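Local atomic coordinates of DUF3248 domain-containing protein (PDB entry 2E6X), a protein that is of unknown function, belongs to the DUF3248 family and assembles as two copies. Residues D24-R38 against R55-E69. Numbering follows the deposited sequence.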
loop_
_atom_site.group_PDB
_atom_site.type_symbol
_atom_site.label_atom_id
_atom_site.label_comp_id
_atom_site.label_asym_id
_atom_site.label_seq_id
_atom_site.Cartn_x
_atom_site.Cartn_y
_atom_site.Cartn_z
ATOM N N ASP A 24 -1.427 2.953 -17.795
ATOM C CA ASP A 24 -0.380 2.116 -17.263
ATOM C C ASP A 24 0.018 2.624 -15.867
ATOM O O ASP A 24 1.109 3.123 -15.671
ATOM C CB ASP A 24 0.793 2.161 -18.238
ATOM C CG ASP A 24 1.844 1.138 -17.913
ATOM O OD1 ASP A 24 1.459 0.006 -17.612
ATOM O OD2 ASP A 24 3.034 1.471 -17.942
ATOM N N VAL A 25 -0.884 2.480 -14.900
ATOM C CA VAL A 25 -0.632 2.957 -13.542
ATOM C C VAL A 25 -1.077 1.938 -12.477
ATOM O O VAL A 25 -2.185 1.382 -12.568
ATOM C CB VAL A 25 -1.388 4.266 -13.324
ATOM C CG1 VAL A 25 -1.247 4.721 -11.888
ATOM C CG2 VAL A 25 -0.829 5.372 -14.278
ATOM N N LEU A 26 -0.219 1.715 -11.479
ATOM C CA LEU A 26 -0.566 0.815 -10.381
ATOM C C LEU A 26 -1.394 1.635 -9.388
ATOM O O LEU A 26 -0.963 2.700 -8.953
ATOM C CB LEU A 26 0.675 0.273 -9.653
ATOM C CG LEU A 26 0.262 -0.486 -8.364
ATOM C CD1 LEU A 26 -0.331 -1.874 -8.774
ATOM C CD2 LEU A 26 1.463 -0.672 -7.429
ATOM N N VAL A 27 -2.585 1.145 -9.048
ATOM C CA VAL A 27 -3.419 1.867 -8.096
ATOM C C VAL A 27 -3.449 1.129 -6.751
ATOM O O VAL A 27 -3.594 -0.103 -6.683
ATOM C CB VAL A 27 -4.878 2.038 -8.638
ATOM C CG1 VAL A 27 -5.773 2.675 -7.596
ATOM C CG2 VAL A 27 -4.865 2.893 -9.957
ATOM N N VAL A 28 -3.205 1.863 -5.683
ATOM C CA VAL A 28 -3.317 1.281 -4.353
ATOM C C VAL A 28 -4.466 1.996 -3.670
ATOM O O VAL A 28 -4.513 3.257 -3.621
ATOM C CB VAL A 28 -2.026 1.452 -3.571
ATOM C CG1 VAL A 28 -2.240 1.104 -2.085
ATOM C CG2 VAL A 28 -0.969 0.525 -4.210
ATOM N N ARG A 29 -5.439 1.225 -3.209
ATOM C CA ARG A 29 -6.552 1.855 -2.509
ATOM C C ARG A 29 -6.460 1.467 -1.048
ATOM O O ARG A 29 -6.215 0.294 -0.733
ATOM C CB ARG A 29 -7.902 1.421 -3.098
ATOM C CG ARG A 29 -8.070 1.885 -4.499
ATOM C CD ARG A 29 -9.318 1.310 -5.121
ATOM N NE ARG A 29 -9.540 1.931 -6.430
ATOM C CZ ARG A 29 -10.394 1.470 -7.325
ATOM N NH1 ARG A 29 -11.110 0.375 -7.042
ATOM N NH2 ARG A 29 -10.502 2.077 -8.510
ATOM N N VAL A 30 -6.648 2.448 -0.169
ATOM C CA VAL A 30 -6.584 2.205 1.273
ATOM C C VAL A 30 -7.682 2.940 2.057
ATOM O O VAL A 30 -8.059 4.073 1.730
ATOM C CB VAL A 30 -5.204 2.610 1.837
ATOM C CG1 VAL A 30 -4.991 4.136 1.706
ATOM C CG2 VAL A 30 -5.113 2.209 3.295
ATOM N N GLY A 31 -8.196 2.292 3.092
ATOM C CA GLY A 31 -9.237 2.907 3.895
ATOM C C GLY A 31 -9.437 2.110 5.178
ATOM O O GLY A 31 -8.810 1.062 5.356
ATOM N N LEU A 32 -10.278 2.611 6.070
ATOM C CA LEU A 32 -10.566 1.877 7.302
ATOM C C LEU A 32 -11.392 0.659 6.965
ATOM O O LEU A 32 -12.064 0.626 5.927
ATOM C CB LEU A 32 -11.362 2.735 8.279
ATOM C CG LEU A 32 -10.604 3.843 8.999
ATOM C CD1 LEU A 32 -11.579 4.634 9.837
ATOM C CD2 LEU A 32 -9.495 3.229 9.861
ATOM N N ALA A 33 -11.384 -0.326 7.859
ATOM C CA ALA A 33 -12.167 -1.549 7.645
ATOM C C ALA A 33 -13.658 -1.235 7.443
ATOM O O ALA A 33 -14.347 -1.924 6.704
ATOM C CB ALA A 33 -11.998 -2.513 8.832
ATOM N N SER A 34 -14.153 -0.194 8.098
ATOM C CA SER A 34 -15.556 0.176 7.981
ATOM C C SER A 34 -15.937 0.665 6.575
ATOM O O SER A 34 -17.122 0.762 6.249
ATOM C CB SER A 34 -15.896 1.239 9.033
ATOM O OG SER A 34 -14.986 2.317 8.976
ATOM N N ALA A 35 -14.927 0.963 5.752
ATOM C CA ALA A 35 -15.134 1.433 4.379
ATOM C C ALA A 35 -15.115 0.301 3.338
ATOM O O ALA A 35 -15.248 0.545 2.152
ATOM C CB ALA A 35 -14.063 2.462 4.013
ATOM N N THR A 36 -14.956 -0.930 3.804
ATOM C CA THR A 36 -14.890 -2.077 2.943
ATOM C C THR A 36 -15.981 -2.129 1.886
ATOM O O THR A 36 -15.712 -2.338 0.717
ATOM C CB THR A 36 -14.952 -3.359 3.778
ATOM O OG1 THR A 36 -13.845 -3.375 4.681
ATOM C CG2 THR A 36 -14.925 -4.595 2.867
ATOM N N PRO A 37 -17.243 -1.980 2.297
ATOM C CA PRO A 37 -18.331 -2.019 1.320
ATOM C C PRO A 37 -18.053 -1.105 0.110
ATOM O O PRO A 37 -18.339 -1.491 -1.017
ATOM C CB PRO A 37 -19.537 -1.538 2.136
ATOM C CG PRO A 37 -19.256 -2.077 3.483
ATOM C CD PRO A 37 -17.762 -1.783 3.660
ATOM N N ARG A 38 -17.474 0.079 0.336
ATOM C CA ARG A 38 -17.224 1.032 -0.781
ATOM C C ARG A 38 -16.205 0.619 -1.833
ATOM O O ARG A 38 -16.246 1.094 -2.978
ATOM C CB ARG A 38 -16.775 2.385 -0.241
ATOM C CG ARG A 38 -17.620 2.929 0.889
ATOM C CD ARG A 38 -18.939 3.413 0.415
ATOM N NE ARG A 38 -19.749 3.795 1.559
ATOM C CZ ARG A 38 -21.045 4.066 1.495
ATOM N NH1 ARG A 38 -21.672 3.992 0.328
ATOM N NH2 ARG A 38 -21.702 4.421 2.598
ATOM N N ARG A 55 7.873 -3.097 -11.517
ATOM C CA ARG A 55 8.221 -2.130 -12.559
ATOM C C ARG A 55 7.490 -0.778 -12.361
ATOM O O ARG A 55 8.080 0.303 -12.409
ATOM C CB ARG A 55 7.863 -2.701 -13.941
ATOM C CG ARG A 55 7.940 -1.653 -15.072
ATOM C CD ARG A 55 7.615 -2.200 -16.476
ATOM N NE ARG A 55 6.183 -2.388 -16.748
ATOM C CZ ARG A 55 5.314 -1.401 -16.994
ATOM N NH1 ARG A 55 5.722 -0.140 -17.009
ATOM N NH2 ARG A 55 4.027 -1.674 -17.218
ATOM N N LEU A 56 6.198 -0.870 -12.122
ATOM C CA LEU A 56 5.373 0.317 -11.951
ATOM C C LEU A 56 5.771 1.110 -10.698
ATOM O O LEU A 56 5.835 2.347 -10.734
ATOM C CB LEU A 56 3.901 -0.118 -11.945
ATOM C CG LEU A 56 3.364 -0.574 -13.327
ATOM C CD1 LEU A 56 1.982 -1.169 -13.161
ATOM C CD2 LEU A 56 3.302 0.632 -14.343
ATOM N N VAL A 57 6.074 0.425 -9.608
ATOM C CA VAL A 57 6.467 1.146 -8.404
ATOM C C VAL A 57 7.820 1.777 -8.678
ATOM O O VAL A 57 8.011 2.965 -8.437
ATOM C CB VAL A 57 6.546 0.221 -7.172
ATOM C CG1 VAL A 57 7.084 1.057 -5.924
ATOM C CG2 VAL A 57 5.132 -0.322 -6.874
ATOM N N GLN A 58 8.750 0.989 -9.198
ATOM C CA GLN A 58 10.062 1.560 -9.502
ATOM C C GLN A 58 9.995 2.761 -10.451
ATOM O O GLN A 58 10.751 3.697 -10.263
ATOM C CB GLN A 58 11.018 0.488 -10.052
ATOM C CG GLN A 58 11.365 -0.542 -8.959
ATOM C CD GLN A 58 12.506 -1.435 -9.348
ATOM O OE1 GLN A 58 12.584 -1.872 -10.471
ATOM N NE2 GLN A 58 13.404 -1.707 -8.407
ATOM N N GLU A 59 9.119 2.759 -11.454
ATOM C CA GLU A 59 9.058 3.951 -12.325
ATOM C C GLU A 59 8.206 5.091 -11.712
ATOM O O GLU A 59 8.005 6.150 -12.325
ATOM C CB GLU A 59 8.507 3.571 -13.692
ATOM C CG GLU A 59 9.243 2.396 -14.306
ATOM C CD GLU A 59 8.641 1.922 -15.604
ATOM O OE1 GLU A 59 7.394 1.856 -15.720
ATOM O OE2 GLU A 59 9.422 1.576 -16.509
ATOM N N GLY A 60 7.717 4.895 -10.496
ATOM C CA GLY A 60 6.898 5.933 -9.907
ATOM C C GLY A 60 5.489 6.048 -10.486
ATOM O O GLY A 60 4.762 7.015 -10.170
ATOM N N ARG A 61 5.072 5.077 -11.302
ATOM C CA ARG A 61 3.700 5.090 -11.899
ATOM C C ARG A 61 2.704 4.428 -10.932
ATOM O O ARG A 61 2.226 3.303 -11.183
ATOM C CB ARG A 61 3.659 4.296 -13.217
ATOM C CG ARG A 61 4.469 4.911 -14.357
ATOM C CD ARG A 61 4.565 3.938 -15.517
ATOM N NE ARG A 61 5.655 4.273 -16.421
ATOM C CZ ARG A 61 5.674 5.373 -17.165
ATOM N NH1 ARG A 61 4.654 6.235 -17.103
ATOM N NH2 ARG A 61 6.705 5.623 -17.971
ATOM N N VAL A 62 2.415 5.109 -9.827
ATOM C CA VAL A 62 1.538 4.582 -8.773
ATOM C C VAL A 62 0.686 5.731 -8.218
ATOM O O VAL A 62 1.161 6.858 -8.076
ATOM C CB VAL A 62 2.327 4.097 -7.548
ATOM C CG1 VAL A 62 1.398 3.310 -6.609
ATOM C CG2 VAL A 62 3.479 3.269 -7.954
ATOM N N ARG A 63 -0.562 5.417 -7.913
ATOM C CA ARG A 63 -1.479 6.367 -7.367
ATOM C C ARG A 63 -2.093 5.713 -6.136
ATOM O O ARG A 63 -2.675 4.632 -6.217
ATOM C CB ARG A 63 -2.571 6.712 -8.355
ATOM C CG ARG A 63 -3.649 7.646 -7.736
ATOM C CD ARG A 63 -4.608 8.185 -8.796
ATOM N NE ARG A 63 -5.731 8.900 -8.170
ATOM C CZ ARG A 63 -5.658 10.168 -7.780
ATOM N NH1 ARG A 63 -4.523 10.877 -7.948
ATOM N NH2 ARG A 63 -6.726 10.750 -7.259
ATOM N N VAL A 64 -1.927 6.349 -5.003
ATOM C CA VAL A 64 -2.516 5.806 -3.767
ATOM C C VAL A 64 -3.830 6.556 -3.543
ATOM O O VAL A 64 -3.883 7.791 -3.613
ATOM C CB VAL A 64 -1.587 5.982 -2.581
ATOM C CG1 VAL A 64 -2.281 5.411 -1.245
ATOM C CG2 VAL A 64 -0.294 5.224 -2.888
ATOM N N GLU A 65 -4.878 5.804 -3.259
ATOM C CA GLU A 65 -6.224 6.377 -3.131
ATOM C C GLU A 65 -6.886 6.104 -1.799
ATOM O O GLU A 65 -6.906 4.955 -1.348
ATOM C CB GLU A 65 -7.106 5.806 -4.284
ATOM C CG GLU A 65 -6.601 6.211 -5.670
ATOM C CD GLU A 65 -7.369 5.561 -6.818
ATOM O OE1 GLU A 65 -8.374 4.826 -6.575
ATOM O OE2 GLU A 65 -6.963 5.791 -7.982
ATOM N N TRP A 66 -7.492 7.132 -1.200
ATOM C CA TRP A 66 -8.129 6.916 0.090
ATOM C C TRP A 66 -9.614 6.719 -0.129
ATOM O O TRP A 66 -10.261 7.501 -0.821
ATOM C CB TRP A 66 -7.894 8.095 1.040
ATOM C CG TRP A 66 -8.508 7.849 2.375
ATOM C CD1 TRP A 66 -9.767 8.209 2.800
ATOM C CD2 TRP A 66 -7.912 7.129 3.444
ATOM N NE1 TRP A 66 -9.977 7.755 4.088
ATOM C CE2 TRP A 66 -8.856 7.082 4.502
ATOM C CE3 TRP A 66 -6.662 6.522 3.623
ATOM C CZ2 TRP A 66 -8.595 6.431 5.708
ATOM C CZ3 TRP A 66 -6.405 5.875 4.824
ATOM C CH2 TRP A 66 -7.370 5.844 5.848
ATOM N N VAL A 67 -10.140 5.647 0.436
ATOM C CA VAL A 67 -11.545 5.321 0.303
ATOM C C VAL A 67 -12.275 5.693 1.567
ATOM O O VAL A 67 -12.048 5.082 2.595
ATOM C CB VAL A 67 -11.728 3.817 0.112
ATOM C CG1 VAL A 67 -13.190 3.519 -0.051
ATOM C CG2 VAL A 67 -10.902 3.321 -1.098
ATOM N N GLU A 68 -13.151 6.696 1.484
ATOM C CA GLU A 68 -13.907 7.186 2.619
ATOM C C GLU A 68 -14.974 6.157 3.007
ATOM O O GLU A 68 -15.589 5.521 2.127
ATOM C CB GLU A 68 -14.604 8.506 2.249
ATOM C CG GLU A 68 -13.689 9.597 1.728
ATOM C CD GLU A 68 -13.143 10.494 2.815
ATOM O OE1 GLU A 68 -13.264 11.740 2.646
ATOM O OE2 GLU A 68 -12.588 9.972 3.816
ATOM N N GLU A 69 -15.180 5.963 4.308
ATOM C CA GLU A 69 -16.200 5.005 4.724
ATOM C C GLU A 69 -17.594 5.619 4.646
ATOM O O GLU A 69 -18.554 4.833 4.523
ATOM C CB GLU A 69 -15.918 4.451 6.124
ATOM C CG GLU A 69 -14.932 5.240 6.959
ATOM C CD GLU A 69 -15.535 6.518 7.486
ATOM O OE1 GLU A 69 -14.894 7.180 8.332
ATOM O OE2 GLU A 69 -16.661 6.857 7.054
ATOM O OXT GLU A 69 -17.713 6.881 4.670
HETATM O O HOH W 1 1.911 5.709 -16.344
HETATM O O HOH W 2 -11.931 5.074 5.354
HETATM O O HOH W 3 -18.686 2.123 4.350
#
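D24 swings CG away from its own backbone N (chi1 -170°), which carries the carboxylate to R55, whose chain, bent at chi3, meets it end-on. These residues flank one end of a parallel β-strand pair, 26-32 beside 62-66, in a mixed three-stranded sheet whose central strand, 26-32, also runs antiparallel to strand 13-19. NH2 of R55 reaches OD1 of D24 at 3.1 Å and NH1 reaches OD2 at 3.3 Å, each through the syn lone pair; carboxylate and guanidinium are nearly coplanar, so the two bonds fix their mutual rotation. E59 OE1 takes R61 NE and, weakly, R55 NH1, extending the salt-bridge network, and one water links D24 O to R61 NH1.

Along the strands, L26, V28 and V30 each donate through N and accept through O, bracketing V62, V64 and W66. On the face carrying these residues, L26 CD2 packs against V57 CG2 of helix 50-58 at 3.7 Å and lies beside V62 CG1; the second subunit packs on V57 and V64. On the other face E65 runs alongside R29, taking NE on OE1 (3.1 Å) from 31° out of the carboxylate plane, while V27 CG1 lies against OE2 (3.4 Å). R29 NH2 hydrogen-bonds P43 O, and R63 NE makes a weak bond to E65 OE2, so two arginines probably share the charge of E65.

Near the C-terminus, W66 lays one face of its ring against the central strand: CG1 of V30 touches CE3 at 3.5 Å, and the CA of G31 stands over the six-membered ring in a CH-pi contact, 4.0 Å from its centroid and 11° off the normal.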